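Local coordinates for attachment protein G3P (PDB 4EO0) that sits at the tip of the filamentous phage IKe and, through this pilus-binding domain, probably attaches the phage to the host N-pilus at the start of infection, at residues T13-S18 and S94-V99; V31-I36 and P86-E91; T43-A48 and D78-N83. All blocks are in the same frame, centred on the assembly; numbering follows the deposited sequence.

Interaction 1 of 3, residues T13-S18 and S94-V99; sequences TGFAIS and SIRAQV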
loop_
_atom_site.group_PDB
_atom_site.type_symbol
_atom_site.label_atom_id
_atom_site.label_comp_id
_atom_site.label_asym_id
_atom_site.label_seq_id
_atom_site.Cartn_x
_atom_site.Cartn_y
_atom_site.Cartn_z
ATOM N N THR A 13 -4.183 1.135 -1.195
ATOM C CA THR A 13 -3.624 -0.185 -1.406
ATOM C C THR A 13 -2.507 -0.273 -2.419
ATOM O O THR A 13 -2.564 0.345 -3.485
ATOM C CB THR A 13 -4.799 -1.088 -1.885
ATOM O OG1 THR A 13 -5.738 -1.178 -0.819
ATOM C CG2 THR A 13 -4.355 -2.529 -2.270
ATOM N N GLY A 14 -1.566 -1.163 -2.116
ATOM C CA GLY A 14 -0.488 -1.592 -2.996
ATOM C C GLY A 14 -0.500 -3.106 -3.041
ATOM O O GLY A 14 -0.974 -3.744 -2.093
ATOM N N PHE A 15 0.024 -3.695 -4.112
ATOM C CA PHE A 15 0.019 -5.151 -4.250
ATOM C C PHE A 15 1.386 -5.737 -4.447
ATOM O O PHE A 15 2.144 -5.242 -5.294
ATOM C CB PHE A 15 -0.847 -5.572 -5.462
ATOM C CG PHE A 15 -2.307 -5.204 -5.365
ATOM C CD1 PHE A 15 -3.211 -6.043 -4.725
ATOM C CD2 PHE A 15 -2.787 -4.032 -5.944
ATOM C CE1 PHE A 15 -4.568 -5.706 -4.648
ATOM C CE2 PHE A 15 -4.144 -3.684 -5.846
ATOM C CZ PHE A 15 -5.022 -4.523 -5.197
ATOM N N ALA A 16 1.663 -6.862 -3.741
ATOM C CA ALA A 16 2.883 -7.664 -3.956
ATOM C C ALA A 16 2.372 -8.893 -4.694
ATOM O O ALA A 16 1.510 -9.595 -4.175
ATOM C CB ALA A 16 3.518 -8.074 -2.628
ATOM N N ILE A 17 2.847 -9.118 -5.918
ATOM C CA ILE A 17 2.397 -10.229 -6.766
ATOM C C ILE A 17 3.464 -11.327 -6.825
ATOM O O ILE A 17 4.637 -11.023 -7.026
ATOM C CB ILE A 17 1.930 -9.709 -8.168
ATOM C CG1 ILE A 17 0.678 -8.824 -8.016
ATOM C CG2 ILE A 17 1.652 -10.851 -9.166
ATOM C CD1 ILE A 17 0.726 -7.550 -8.794
ATOM N N SER A 18 3.057 -12.597 -6.646
ATOM C CA SER A 18 3.998 -13.728 -6.690
ATOM C C SER A 18 4.693 -13.897 -8.032
ATOM O O SER A 18 4.106 -13.624 -9.082
ATOM C CB SER A 18 3.326 -15.041 -6.292
ATOM O OG SER A 18 2.420 -15.486 -7.293
ATOM N N SER A 94 -1.050 -13.244 -4.228
ATOM C CA SER A 94 -0.688 -11.849 -3.988
ATOM C C SER A 94 -0.874 -11.475 -2.531
ATOM O O SER A 94 -1.589 -12.166 -1.797
ATOM C CB SER A 94 -1.529 -10.914 -4.861
ATOM O OG SER A 94 -2.911 -11.076 -4.583
ATOM N N ILE A 95 -0.273 -10.346 -2.122
ATOM C CA ILE A 95 -0.436 -9.769 -0.787
ATOM C C ILE A 95 -0.858 -8.331 -0.998
ATOM O O ILE A 95 -0.268 -7.637 -1.822
ATOM C CB ILE A 95 0.849 -9.851 0.081
ATOM C CG1 ILE A 95 1.121 -11.299 0.500
ATOM C CG2 ILE A 95 0.778 -8.959 1.332
ATOM C CD1 ILE A 95 2.516 -11.560 1.114
ATOM N N ARG A 96 -1.845 -7.870 -0.222
ATOM C CA ARG A 96 -2.327 -6.498 -0.227
ATOM C C ARG A 96 -1.630 -5.791 0.908
ATOM O O ARG A 96 -1.616 -6.313 2.017
ATOM C CB ARG A 96 -3.825 -6.487 0.061
ATOM C CG ARG A 96 -4.675 -7.017 -1.067
ATOM C CD ARG A 96 -6.148 -6.953 -0.721
ATOM N NE ARG A 96 -6.942 -7.318 -1.897
ATOM C CZ ARG A 96 -7.501 -6.428 -2.709
ATOM N NH1 ARG A 96 -7.407 -5.127 -2.447
ATOM N NH2 ARG A 96 -8.188 -6.830 -3.769
ATOM N N ALA A 97 -1.028 -4.632 0.626
ATOM C CA ALA A 97 -0.405 -3.736 1.612
ATOM C C ALA A 97 -1.390 -2.580 1.712
ATOM O O ALA A 97 -1.699 -1.947 0.709
ATOM C CB ALA A 97 0.948 -3.231 1.097
ATOM N N GLN A 98 -1.934 -2.359 2.898
ATOM C CA GLN A 98 -2.876 -1.260 3.117
ATOM C C GLN A 98 -2.257 -0.220 4.022
ATOM O O GLN A 98 -1.734 -0.551 5.092
ATOM C CB GLN A 98 -4.203 -1.740 3.717
ATOM C CG GLN A 98 -5.129 -2.416 2.694
ATOM C CD GLN A 98 -6.350 -3.035 3.299
ATOM O OE1 GLN A 98 -6.680 -2.829 4.478
ATOM N NE2 GLN A 98 -7.099 -3.749 2.483
ATOM N N VAL A 99 -2.303 1.052 3.591
ATOM C CA VAL A 99 -1.843 2.157 4.429
ATOM C C VAL A 99 -3.050 3.038 4.796
ATOM O O VAL A 99 -3.952 3.272 3.952
ATOM C CB VAL A 99 -0.646 2.953 3.815
ATOM C CG1 VAL A 99 -1.087 3.915 2.692
ATOM C CG2 VAL A 99 0.119 3.722 4.912
HETATM O O HOH W 1 -6.800 -3.636 -0.243
#
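Phe15 and Arg96 face each other as a non-hydrogen-bonded pair of two antiparallel strands, and their side chains run side by side in the same direction. Arg96 can be followed outward from CB, which leaves the sheet on the face it shares with Thr13, Phe15, Ile17, Ser94 and Gln98. CG, anti to the carbonyl carbon (chi1 -71°), lies 3.8 Å from Phe15 CE1. CD swings slightly wider, and the extended chain then brings NE to 4.0 Å from the same carbon. At the tip the guanidinium stands at the ring's edge and turns one face to it: Phe15 CE1 sits above the centre of that face, 3.6 Å from Arg96 CZ. The two planes stand 72° apart, so the ring edge points at the flat face of the cation. Thr13 CG2 lies over one face of that ring, offset toward its rim.

Beyond the ring, Arg96 NH1 donates to a water 2.7 Å away, which lies in the guanidinium plane. The water also accepts from Gln98 NE2 and is hydrogen-bonded to Thr13 OG1, so one molecule joins three side chains of this partly exposed surface.

Backbone bonds stitch the strands together at the alternate pairs. Gly14 and Ala97 exchange two, and Ala16 N reaches Ile95 O at 2.8 Å with a nearly straight N-H (176°), answered by Ile95 N to Ala16 O. On this second face, Ala16 CB meets Ile95 CB at 4.2 Å.

Helix 38-66 covers this second face: Ala16 touches Asp40, Ile95 touches Leu41 and Ala97 touches Ala44. Strand 81-82 borders strand 94-106 on its other side, while Ile36 of strand 30-36 packs against Ala16 and Ile95.

Interaction 2 of 3, residues V31-I36 and P86-E91; sequences VRKEVI and PGEKTE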
loop_
_atom_site.group_PDB
_atom_site.type_symbol
_atom_site.label_atom_id
_atom_site.label_comp_id
_atom_site.label_asym_id
_atom_site.label_seq_id
_atom_site.Cartn_x
_atom_site.Cartn_y
_atom_site.Cartn_z
ATOM N N VAL A 31 10.499 -28.926 -8.935
ATOM C CA VAL A 31 9.383 -28.292 -8.238
ATOM C C VAL A 31 9.198 -26.853 -8.701
ATOM O O VAL A 31 10.169 -26.150 -8.989
ATOM C CB VAL A 31 9.397 -28.447 -6.695
ATOM C CG1 VAL A 31 8.920 -29.838 -6.277
ATOM C CG2 VAL A 31 10.766 -28.135 -6.105
ATOM N N ARG A 32 7.933 -26.436 -8.826
ATOM C CA ARG A 32 7.549 -25.103 -9.283
ATOM C C ARG A 32 6.944 -24.357 -8.085
ATOM O O ARG A 32 6.051 -24.889 -7.423
ATOM C CB ARG A 32 6.561 -25.211 -10.465
ATOM C CG ARG A 32 5.972 -23.882 -10.942
ATOM C CD ARG A 32 5.170 -24.035 -12.222
ATOM N NE ARG A 32 6.038 -24.160 -13.396
ATOM C CZ ARG A 32 5.613 -24.114 -14.656
ATOM N NH1 ARG A 32 4.325 -23.940 -14.924
ATOM N NH2 ARG A 32 6.476 -24.237 -15.656
ATOM N N LYS A 33 7.462 -23.151 -7.788
ATOM C CA LYS A 33 6.991 -22.335 -6.661
ATOM C C LYS A 33 6.597 -20.905 -7.065
ATOM O O LYS A 33 7.129 -20.368 -8.040
ATOM C CB LYS A 33 8.040 -22.294 -5.529
ATOM C CG LYS A 33 8.276 -23.632 -4.822
ATOM C CD LYS A 33 7.410 -23.787 -3.579
ATOM C CE LYS A 33 7.724 -25.049 -2.814
ATOM N NZ LYS A 33 7.000 -25.091 -1.518
ATOM N N GLU A 34 5.687 -20.289 -6.289
ATOM C CA GLU A 34 5.225 -18.903 -6.477
ATOM C C GLU A 34 5.687 -18.133 -5.248
ATOM O O GLU A 34 5.214 -18.413 -4.144
ATOM C CB GLU A 34 3.708 -18.848 -6.681
ATOM C CG GLU A 34 3.297 -19.356 -8.053
ATOM C CD GLU A 34 3.681 -18.488 -9.233
ATOM O OE1 GLU A 34 3.736 -17.244 -9.088
ATOM O OE2 GLU A 34 3.881 -19.061 -10.325
ATOM N N VAL A 35 6.655 -17.201 -5.453
ATOM C CA VAL A 35 7.362 -16.466 -4.397
ATOM C C VAL A 35 7.029 -14.964 -4.258
ATOM O O VAL A 35 6.996 -14.231 -5.246
ATOM C CB VAL A 35 8.900 -16.688 -4.544
ATOM C CG1 VAL A 35 9.670 -16.209 -3.312
ATOM C CG2 VAL A 35 9.233 -18.150 -4.835
ATOM N N ILE A 36 6.864 -14.513 -2.997
ATOM C CA ILE A 36 6.687 -13.126 -2.610
ATOM C C ILE A 36 7.795 -12.895 -1.557
ATOM O O ILE A 36 7.908 -13.668 -0.603
ATOM C CB ILE A 36 5.292 -12.734 -2.089
ATOM C CG1 ILE A 36 4.219 -13.018 -3.154
ATOM C CG2 ILE A 36 5.298 -11.236 -1.723
ATOM C CD1 ILE A 36 2.773 -12.647 -2.787
ATOM N N PRO A 86 5.633 -12.856 3.530
ATOM C CA PRO A 86 6.409 -13.314 2.376
ATOM C C PRO A 86 6.659 -14.815 2.487
ATOM O O PRO A 86 6.707 -15.372 3.593
ATOM C CB PRO A 86 7.727 -12.548 2.506
ATOM C CG PRO A 86 7.793 -12.096 3.852
ATOM C CD PRO A 86 6.419 -11.908 4.346
ATOM N N GLY A 87 6.751 -15.468 1.343
ATOM C CA GLY A 87 6.982 -16.907 1.293
ATOM C C GLY A 87 6.755 -17.502 -0.075
ATOM O O GLY A 87 6.711 -16.782 -1.073
ATOM N N GLU A 88 6.596 -18.824 -0.109
ATOM C CA GLU A 88 6.412 -19.598 -1.331
ATOM C C GLU A 88 5.123 -20.403 -1.269
ATOM O O GLU A 88 4.733 -20.876 -0.197
ATOM C CB GLU A 88 7.605 -20.535 -1.555
ATOM C CG GLU A 88 8.966 -19.861 -1.466
ATOM C CD GLU A 88 10.160 -20.665 -1.950
ATOM O OE1 GLU A 88 10.154 -21.909 -1.794
ATOM O OE2 GLU A 88 11.126 -20.040 -2.447
ATOM N N LYS A 89 4.477 -20.556 -2.424
ATOM C CA LYS A 89 3.242 -21.319 -2.557
ATOM C C LYS A 89 3.183 -22.107 -3.870
ATOM O O LYS A 89 3.895 -21.797 -4.819
ATOM C CB LYS A 89 2.023 -20.404 -2.437
ATOM C CG LYS A 89 1.872 -19.776 -1.067
ATOM C CD LYS A 89 0.451 -19.305 -0.846
ATOM C CE LYS A 89 0.343 -18.530 0.452
ATOM N NZ LYS A 89 -0.949 -17.802 0.545
ATOM N N THR A 90 2.339 -23.136 -3.896
ATOM C CA THR A 90 2.114 -23.951 -5.087
ATOM C C THR A 90 1.509 -23.142 -6.227
ATOM O O THR A 90 1.885 -23.301 -7.385
ATOM C CB THR A 90 1.163 -25.127 -4.788
ATOM O OG1 THR A 90 1.756 -26.001 -3.820
ATOM C CG2 THR A 90 0.868 -25.917 -6.055
ATOM N N GLU A 91 0.573 -22.268 -5.879
ATOM C CA GLU A 91 -0.236 -21.552 -6.849
ATOM C C GLU A 91 0.032 -20.061 -6.764
ATOM O O GLU A 91 0.423 -19.563 -5.719
ATOM C CB GLU A 91 -1.716 -21.811 -6.577
ATOM C CG GLU A 91 -2.162 -23.223 -6.883
ATOM C CD GLU A 91 -2.125 -23.503 -8.365
ATOM O OE1 GLU A 91 -3.112 -23.167 -9.046
ATOM O OE2 GLU A 91 -1.104 -24.039 -8.844
#
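The flat carboxylate of Glu88 meets two neighbours across the strands, both approaching from the same side of its plane. Lys33 CD lies 3.8 Å from Glu88 OE1; Val35 CG2 nears Glu88 OE2, but this touch rests on one of two modelled conformers and is doubtful. The Lys33 and Glu88 chains cross at about a right angle, and Lys33 NZ stays 4.5 Å from Glu88 OE1, too far for a salt bridge although the opposite charges may still attract. The carboxylate of Glu34, on the other face of the sheet, is gripped elsewhere: its oxygens bond to Ser18 OG and Thr20 OG1 of strand 12-24, while its CB rests 3.5 Å from Glu91 O.

Strand 30-36 is the middle member of a three-stranded antiparallel run: Val35 bonds through its backbone to Lys19 of strand 12-24, and on the other flank Glu34 pairs with Lys89 of strand 87-89, Glu34 N lying 2.8 Å from Lys89 O. Ile36 and Gly87 form the next hydrogen-bonded pair, with Ile36 N 3.0 Å from Gly87 O. Pro86 CB closes to 3.3 Å from Ile36 O. Trp93 donates through NE1 to Glu34 O and receives Lys89 in a cation-pi contact.

Interaction 3 of 3, residues T43-A48 and D78-N83; sequences TACNDA and DTCVYN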
loop_
_atom_site.group_PDB
_atom_site.type_symbol
_atom_site.label_atom_id
_atom_site.label_comp_id
_atom_site.label_asym_id
_atom_site.label_seq_id
_atom_site.Cartn_x
_atom_site.Cartn_y
_atom_site.Cartn_z
ATOM N N THR A 43 7.829 -2.568 -1.252
ATOM C CA THR A 43 7.457 -1.901 -2.505
ATOM C C THR A 43 5.966 -1.716 -2.559
ATOM O O THR A 43 5.515 -0.625 -2.921
ATOM C CB THR A 43 8.019 -2.682 -3.694
ATOM O OG1 THR A 43 9.435 -2.667 -3.566
ATOM C CG2 THR A 43 7.624 -2.071 -5.064
ATOM N N ALA A 44 5.193 -2.772 -2.221
ATOM C CA ALA A 44 3.731 -2.714 -2.216
ATOM C C ALA A 44 3.238 -1.636 -1.233
ATOM O O ALA A 44 2.320 -0.900 -1.575
ATOM C CB ALA A 44 3.164 -4.074 -1.848
ATOM N N CYS A 45 3.886 -1.500 -0.055
ATOM C CA CYS A 45 3.539 -0.467 0.922
ATOM C C CYS A 45 3.873 0.940 0.383
ATOM O O CYS A 45 3.094 1.869 0.589
ATOM C CB CYS A 45 4.209 -0.721 2.273
ATOM S SG CYS A 45 3.588 0.363 3.594
ATOM N N ASN A 46 4.995 1.087 -0.338
ATOM C CA ASN A 46 5.339 2.365 -0.976
ATOM C C ASN A 46 4.320 2.717 -2.033
ATOM O O ASN A 46 3.992 3.889 -2.176
ATOM C CB ASN A 46 6.729 2.284 -1.585
ATOM C CG ASN A 46 7.806 2.219 -0.542
ATOM O OD1 ASN A 46 7.637 2.664 0.598
ATOM N ND2 ASN A 46 8.946 1.695 -0.923
ATOM N N ASP A 47 3.805 1.712 -2.764
ATOM C CA ASP A 47 2.762 1.928 -3.760
ATOM C C ASP A 47 1.482 2.434 -3.087
ATOM O O ASP A 47 0.839 3.353 -3.598
ATOM C CB ASP A 47 2.457 0.633 -4.553
ATOM C CG ASP A 47 3.468 0.208 -5.621
ATOM O OD1 ASP A 47 4.431 0.971 -5.881
ATOM O OD2 ASP A 47 3.289 -0.877 -6.199
ATOM N N ALA A 48 1.133 1.845 -1.940
ATOM C CA ALA A 48 -0.066 2.218 -1.142
ATOM C C ALA A 48 0.038 3.705 -0.723
ATOM O O ALA A 48 -0.937 4.473 -0.863
ATOM C CB ALA A 48 -0.150 1.307 0.110
ATOM N N ASP A 78 2.901 5.256 8.997
ATOM C CA ASP A 78 4.332 4.985 8.802
ATOM C C ASP A 78 4.553 3.625 8.154
ATOM O O ASP A 78 5.439 3.466 7.310
ATOM C CB ASP A 78 5.079 5.051 10.152
ATOM C CG ASP A 78 4.978 6.404 10.844
ATOM O OD1 ASP A 78 4.942 7.430 10.135
ATOM O OD2 ASP A 78 5.023 6.435 12.091
ATOM N N THR A 79 3.755 2.654 8.551
ATOM C CA THR A 79 3.853 1.264 8.098
ATOM C C THR A 79 2.487 0.756 7.645
ATOM O O THR A 79 1.447 1.284 8.062
ATOM C CB THR A 79 4.445 0.365 9.215
ATOM O OG1 THR A 79 3.604 0.420 10.374
ATOM C CG2 THR A 79 5.908 0.722 9.569
ATOM N N CYS A 80 2.499 -0.277 6.823
ATOM C CA CYS A 80 1.281 -0.877 6.305
ATOM C C CYS A 80 0.860 -2.021 7.172
ATOM O O CYS A 80 1.651 -2.500 7.988
ATOM C CB CYS A 80 1.496 -1.362 4.872
ATOM S SG CYS A 80 1.606 -0.032 3.664
ATOM N N VAL A 81 -0.383 -2.481 6.946
ATOM C CA VAL A 81 -0.960 -3.721 7.474
ATOM C C VAL A 81 -1.116 -4.599 6.224
ATOM O O VAL A 81 -1.637 -4.137 5.195
ATOM C CB VAL A 81 -2.287 -3.549 8.230
ATOM C CG1 VAL A 81 -2.894 -4.917 8.602
ATOM C CG2 VAL A 81 -2.078 -2.690 9.464
ATOM N N TYR A 82 -0.645 -5.838 6.317
ATOM C CA TYR A 82 -0.660 -6.801 5.216
ATOM C C TYR A 82 -1.594 -7.946 5.479
ATOM O O TYR A 82 -1.856 -8.272 6.637
ATOM C CB TYR A 82 0.756 -7.366 4.971
ATOM C CG TYR A 82 1.812 -6.306 4.781
ATOM C CD1 TYR A 82 2.416 -5.692 5.876
ATOM C CD2 TYR A 82 2.176 -5.878 3.506
ATOM C CE1 TYR A 82 3.367 -4.682 5.705
ATOM C CE2 TYR A 82 3.129 -4.873 3.325
ATOM C CZ TYR A 82 3.704 -4.264 4.428
ATOM O OH TYR A 82 4.660 -3.294 4.271
ATOM N N ASN A 83 -2.075 -8.595 4.413
ATOM C CA ASN A 83 -2.932 -9.789 4.554
ATOM C C ASN A 83 -2.156 -11.096 4.312
ATOM O O ASN A 83 -2.753 -12.132 4.021
ATOM C CB ASN A 83 -4.169 -9.688 3.651
ATOM C CG ASN A 83 -3.883 -9.845 2.172
ATOM O OD1 ASN A 83 -2.747 -9.786 1.722
ATOM N ND2 ASN A 83 -4.910 -10.054 1.382
#
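A disulfide between Cys45 and Cys80 cross-links the long helix 38-66 to residues 78-83, which include strand 81-82. The two SG atoms are 2.0 Å apart, and the chi3 torsion of 91° gives a right-handed bridge close to the relaxed value for such bonds. Cys45 SG stands anti to the backbone N (chi1 -170°), which carries the sulfur out from the helix, whereas Cys80 SG is anti to its carbonyl carbon; the CA atoms of the two cysteines are 5.9 Å apart.

Two further side chains meet the bridge. One turn further along the helix, Ala48 CB lies 4.2 Å from Cys80 SG. From the other segment Tyr82 reaches in with its tip: Tyr82 OH comes to 3.3 Å from Cys45 CB, the methylene next to the bonded sulfur, while the ring itself approaches obliquely. Neighbouring strand 94-106 closes the site, Ala97 touching both Ala44 and Tyr82, and Val99 touching Cys80. Asp78 O, nearer the surface, accepts a bond from Lys49 NZ.

Buried between helix 38-66 and the residues beside strand 94-106, the bridge is a helix-to-strand-region disulfide that ties the helix covalently to the polypeptide around Cys80 in the pilus-binding domain.

How the interactions relate
Interactions 1 and 3 meet where strand 81-82 pairs with strand 94-106, and their centres are 7 Å apart: Arg96 N bonds to Asn83 OD1 at 2.9 Å, and Gln98 N to Val81 O at 2.9 Å. Interaction 2 lies further along the elongated domain, about 16 Å between centres from interaction 1 and about 20 Å from interaction 3. It is coupled to interaction 1 through Ser18 OG and Glu34 OE1, 2.8 Å apart, and through Ile36, whose CD1 packs on Ala16 O and Ser94 CA. In sequence the three are nested, the disulfide inside the loop closed by interaction 2, and both inside that of interaction 1; all three reach the same antiparallel sheet.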